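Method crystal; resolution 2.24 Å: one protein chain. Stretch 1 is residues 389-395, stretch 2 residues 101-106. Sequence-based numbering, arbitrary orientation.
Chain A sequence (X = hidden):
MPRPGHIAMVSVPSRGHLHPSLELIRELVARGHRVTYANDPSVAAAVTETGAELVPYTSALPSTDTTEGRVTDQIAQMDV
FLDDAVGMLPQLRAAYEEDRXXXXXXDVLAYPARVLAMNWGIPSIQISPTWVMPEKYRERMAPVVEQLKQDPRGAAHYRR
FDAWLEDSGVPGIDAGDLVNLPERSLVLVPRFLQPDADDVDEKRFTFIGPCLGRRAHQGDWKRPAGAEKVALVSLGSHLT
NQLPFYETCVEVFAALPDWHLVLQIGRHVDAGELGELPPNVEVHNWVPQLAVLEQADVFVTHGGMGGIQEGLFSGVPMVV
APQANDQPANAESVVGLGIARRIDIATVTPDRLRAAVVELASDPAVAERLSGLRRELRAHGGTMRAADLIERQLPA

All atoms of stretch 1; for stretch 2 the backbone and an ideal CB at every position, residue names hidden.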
ATOM      1  N   LEU A 389      -1.397  20.953   0.786  1.00 36.94           N
ATOM      2  CA  LEU A 389      -2.586  20.773   1.615  1.00 35.56           C
ATOM      3  C   LEU A 389      -2.229  20.684   3.096  1.00 35.73           C
ATOM      4  O   LEU A 389      -2.957  21.205   3.948  1.00 35.31           O
ATOM      5  CB  LEU A 389      -3.355  19.531   1.170  1.00 34.59           C
ATOM      6  CG  LEU A 389      -4.097  19.690  -0.155  1.00 35.19           C
ATOM      7  CD1 LEU A 389      -4.838  18.411  -0.512  1.00 35.59           C
ATOM      8  CD2 LEU A 389      -5.049  20.874  -0.077  1.00 34.18           C
ATOM      9  N   ILE A 390      -1.116  20.026   3.418  1.00 35.79           N
ATOM     10  CA  ILE A 390      -0.683  19.926   4.807  1.00 35.75           C
ATOM     11  C   ILE A 390      -0.293  21.299   5.345  1.00 36.41           C
ATOM     12  O   ILE A 390      -0.590  21.641   6.497  1.00 36.20           O
ATOM     13  CB  ILE A 390       0.471  18.916   4.930  1.00 35.19           C
ATOM     14  CG1 ILE A 390      -0.032  17.500   4.653  1.00 35.21           C
ATOM     15  CG2 ILE A 390       1.101  18.987   6.314  1.00 35.81           C
ATOM     16  CD1 ILE A 390       1.052  16.537   4.208  1.00 35.23           C
ATOM     17  N   GLU A 391       0.384  22.102   4.527  1.00 37.76           N
ATOM     18  CA  GLU A 391       0.789  23.429   4.970  1.00 40.80           C
ATOM     19  C   GLU A 391      -0.400  24.345   5.243  1.00 43.00           C
ATOM     20  O   GLU A 391      -0.261  25.288   6.027  1.00 42.24           O
ATOM     21  CB  GLU A 391       1.737  24.050   3.945  1.00 41.40           C
ATOM     22  CG  GLU A 391       3.144  23.483   4.050  1.00 44.10           C
ATOM     23  CD  GLU A 391       4.127  24.134   3.103  1.00 46.68           C
ATOM     24  OE1 GLU A 391       3.720  24.557   1.999  1.00 47.35           O
ATOM     25  OE2 GLU A 391       5.311  24.242   3.482  1.00 47.19           O
ATOM     26  N   ARG A 392      -1.561  24.085   4.627  1.00 45.92           N
ATOM     27  CA  ARG A 392      -2.761  24.867   4.922  1.00 49.89           C
ATOM     28  C   ARG A 392      -3.198  24.691   6.367  1.00 48.97           C
ATOM     29  O   ARG A 392      -3.876  25.565   6.922  1.00 49.75           O
ATOM     30  CB  ARG A 392      -3.910  24.457   3.994  1.00 56.38           C
ATOM     31  CG  ARG A 392      -3.761  24.852   2.531  1.00 61.86           C
ATOM     32  CD  ARG A 392      -4.053  26.325   2.257  1.00 66.90           C
ATOM     33  NE  ARG A 392      -5.400  26.708   2.663  1.00 72.63           N
ATOM     34  CZ  ARG A 392      -5.832  27.963   2.774  1.00 77.07           C
ATOM     35  NH1 ARG A 392      -5.027  28.983   2.506  1.00 78.45           N
ATOM     36  NH2 ARG A 392      -7.083  28.199   3.163  1.00 79.08           N
ATOM     37  N   GLN A 393      -2.841  23.562   6.983  1.00 47.73           N
ATOM     38  CA  GLN A 393      -3.175  23.294   8.375  1.00 46.95           C
ATOM     39  C   GLN A 393      -2.195  23.923   9.357  1.00 45.81           C
ATOM     40  O   GLN A 393      -2.469  23.925  10.562  1.00 44.71           O
ATOM     41  CB  GLN A 393      -3.232  21.784   8.620  1.00 48.37           C
ATOM     42  CG  GLN A 393      -4.414  21.099   7.964  1.00 49.88           C
ATOM     43  CD  GLN A 393      -5.725  21.763   8.315  1.00 51.01           C
ATOM     44  OE1 GLN A 393      -5.988  22.064   9.478  1.00 51.78           O
ATOM     45  NE2 GLN A 393      -6.550  22.013   7.304  1.00 52.08           N
ATOM     46  N   LEU A 394      -1.064  24.448   8.882  1.00 45.90           N
ATOM     47  CA  LEU A 394      -0.109  25.088   9.774  1.00 45.35           C
ATOM     48  C   LEU A 394      -0.527  26.524  10.081  1.00 47.15           C
ATOM     49  O   LEU A 394      -1.139  27.194   9.246  1.00 50.42           O
ATOM     50  CB  LEU A 394       1.286  25.077   9.160  1.00 43.42           C
ATOM     51  CG  LEU A 394       1.834  23.694   8.819  1.00 40.45           C
ATOM     52  CD1 LEU A 394       3.258  23.795   8.319  1.00 38.31           C
ATOM     53  CD2 LEU A 394       1.752  22.773  10.027  1.00 39.19           C
ATOM     54  N   PRO A 395      -0.202  27.021  11.285  1.00 48.97           N
ATOM     55  CA  PRO A 395      -0.566  28.383  11.686  1.00 49.32           C
ATOM     56  C   PRO A 395       0.188  29.445  10.893  1.00 48.63           C
ATOM     57  O   PRO A 395       1.189  29.108  10.259  1.00 49.16           O
ATOM     58  CB  PRO A 395      -0.169  28.428  13.165  1.00 50.64           C
ATOM     59  CG  PRO A 395       0.897  27.391  13.297  1.00 50.64           C
ATOM     60  CD  PRO A 395       0.473  26.292  12.373  1.00 49.60           C
ATOM     61  N   UNK A 101       3.009  19.021  18.392  1.00 31.43           N
ATOM     62  CA  UNK A 101       3.165  19.495  17.015  1.00 32.47           C
ATOM     63  C   UNK A 101       2.010  20.390  16.588  1.00 31.93           C
ATOM     64  O   UNK A 101       0.971  20.476  17.246  1.00 31.64           O
ATOM     65  CB  UNK A 101       3.279  18.307  16.057  1.00 32.47           C
ATOM     66  N   UNK A 102       2.235  21.096  15.476  1.00 31.94           N
ATOM     67  CA  UNK A 102       1.185  21.919  14.885  1.00 35.47           C
ATOM     68  C   UNK A 102       0.132  21.076  14.181  1.00 34.62           C
ATOM     69  O   UNK A 102      -1.025  21.495  14.074  1.00 33.91           O
ATOM     70  CB  UNK A 102       1.792  22.920  13.900  1.00 35.47           C
ATOM     71  N   UNK A 103       0.516  19.907  13.674  1.00 33.64           N
ATOM     72  CA  UNK A 103      -0.422  19.013  13.012  1.00 32.34           C
ATOM     73  C   UNK A 103       0.099  17.591  13.153  1.00 32.33           C
ATOM     74  O   UNK A 103       1.309  17.351  13.177  1.00 32.24           O
ATOM     75  CB  UNK A 103      -0.611  19.390  11.541  1.00 32.34           C
ATOM     76  N   UNK A 104      -0.831  16.647  13.258  1.00 30.46           N
ATOM     77  CA  UNK A 104      -0.528  15.223  13.287  1.00 29.50           C
ATOM     78  C   UNK A 104      -0.873  14.618  11.932  1.00 30.29           C
ATOM     79  O   UNK A 104      -2.026  14.688  11.496  1.00 31.98           O
ATOM     80  CB  UNK A 104      -1.291  14.519  14.411  1.00 29.50           C
ATOM     81  N   UNK A 105       0.122  14.037  11.271  1.00 30.40           N
ATOM     82  CA  UNK A 105      -0.090  13.206  10.092  1.00 28.62           C
ATOM     83  C   UNK A 105      -0.005  11.755  10.534  1.00 28.64           C
ATOM     84  O   UNK A 105       0.910  11.392  11.279  1.00 31.83           O
ATOM     85  CB  UNK A 105       0.928  13.514   8.992  1.00 28.62           C
ATOM     86  N   UNK A 106      -0.949  10.927  10.096  1.00 26.43           N
ATOM     87  CA  UNK A 106      -0.942   9.545  10.548  1.00 26.33           C
ATOM     88  C   UNK A 106      -1.400   8.588   9.456  1.00 27.24           C
ATOM     89  O   UNK A 106      -2.391   8.836   8.767  1.00 28.68           O
ATOM     90  CB  UNK A 106      -1.833   9.392  11.783  1.00 26.33           C
TER

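Stretch 1 begins in a helix, includes a type I turn from Glu391 to Leu394 and ends at Pro395. The side chains of Ile390 and Leu394 and the CB of Gln393 give it a largely apolar surface, and stretch 2 runs past it with no hydrogen bond between the two.

At position 101 the ideal CB has no atom of stretch 1 within 5.5 Å, so the contact sets no requirement. The phi of -84° and psi of 165° are compatible with many residues, proline among them. The residue is Pro101, which makes no contact here.

Position 102 directs its CA-to-CB bond toward stretch 1, and its ideal CB lies 3.9 Å from both Leu394 CD2 and Pro395 CD. Carbon meets carbon at the base of this side chain, but no charge or donor of stretch 1 waits beside it. Several side chains would suit, apolar or with a polar end that can find a partner elsewhere; a short one is enough to touch Leu394 and Pro395. The residue is Asp102. Its CB rests 3.9 Å from Leu394 CD2, and OD1 comes 3.9 Å from Pro395 CG, a packing contact only; OD2 is hydrogen-bonded elsewhere in the structure.

At position 103 the backbone is extended and CA-to-CB again points toward stretch 1. The ideal CB is 4.4 Å from Leu394 CD2 and 4.6 Å from Gln393 CB, which leaves room for a modest apolar group and favours valine, isoleucine or perhaps leucine; beta branching also suits a strand. Val103 is found, with chi1 in p. Its two methyls reach different neighbours: CG1 packs 3.6 Å from Leu394 CD2, while CG2 lies 4.3 Å from Gln393 CB. The Gln393 side chain begins toward the strand but its end leads away, so the valine meets its aliphatic base.

Position 104 is out of reach, as the alternation of a strand predicts, and stretch 1 cannot choose its residue. It is Phe104.

Position 105 returns toward stretch 1, yet its ideal CB has nothing there within 5.5 Å. A longer side chain is needed to make contact here, and the nearby methyl end of Ile390 calls for an apolar one: leucine, isoleucine or methionine are reasonable. The residue is Leu105. Leu105 CD1 comes 3.7 Å from Ile390 CD1, and Leu105 CD2 lies 4.0 Å from Ile390 CG1, so the branched end of the leucine packs on the isoleucine side chain.

Position 106 is again out of reach, and its extended backbone accepts many residues, aromatics included. Tyr106 occupies it.

Stretch 2 (101-106) PDVFLY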
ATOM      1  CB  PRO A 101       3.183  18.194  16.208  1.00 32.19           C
ATOM      2  CG  PRO A 101       2.246  17.307  16.978  1.00 31.78           C
ATOM      3  CD  PRO A 101       2.460  17.654  18.444  1.00 30.69           C
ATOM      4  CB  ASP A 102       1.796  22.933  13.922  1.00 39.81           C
ATOM      5  CG  ASP A 102       2.659  23.948  14.633  1.00 44.48           C
ATOM      6  OD1 ASP A 102       2.162  24.550  15.607  1.00 49.45           O
ATOM      7  OD2 ASP A 102       3.826  24.140  14.229  1.00 45.19           O
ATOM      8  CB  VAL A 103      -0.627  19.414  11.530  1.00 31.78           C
ATOM      9  CG1 VAL A 103       0.689  19.367  10.780  1.00 31.22           C
ATOM     10  CG2 VAL A 103      -1.659  18.521  10.862  1.00 25.31           C
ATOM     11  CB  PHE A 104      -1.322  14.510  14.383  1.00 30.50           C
ATOM     12  CG  PHE A 104      -0.628  14.456  15.705  1.00 31.27           C
ATOM     13  CD1 PHE A 104       0.475  13.638  15.888  1.00 30.21           C
ATOM     14  CD2 PHE A 104      -1.088  15.206  16.776  1.00 32.88           C
ATOM     15  CE1 PHE A 104       1.115  13.576  17.110  1.00 30.31           C
ATOM     16  CE2 PHE A 104      -0.452  15.145  18.005  1.00 33.01           C
ATOM     17  CZ  PHE A 104       0.651  14.331  18.168  1.00 31.17           C
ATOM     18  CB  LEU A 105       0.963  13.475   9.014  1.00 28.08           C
ATOM     19  CG  LEU A 105       1.203  14.900   8.517  1.00 26.54           C
ATOM     20  CD1 LEU A 105       2.192  14.879   7.345  1.00 26.20           C
ATOM     21  CD2 LEU A 105      -0.095  15.604   8.145  1.00 24.96           C
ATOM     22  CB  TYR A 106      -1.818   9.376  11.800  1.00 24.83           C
ATOM     23  CG  TYR A 106      -3.291   9.644  11.580  1.00 25.44           C
ATOM     24  CD1 TYR A 106      -3.790  10.942  11.553  1.00 24.97           C
ATOM     25  CD2 TYR A 106      -4.187   8.594  11.423  1.00 24.96           C
ATOM     26  CE1 TYR A 106      -5.141  11.181  11.357  1.00 25.10           C
ATOM     27  CE2 TYR A 106      -5.529   8.823  11.229  1.00 25.08           C
ATOM     28  CZ  TYR A 106      -6.001  10.115  11.193  1.00 25.16           C
ATOM     29  OH  TYR A 106      -7.342  10.324  10.999  1.00 25.99           O
TER
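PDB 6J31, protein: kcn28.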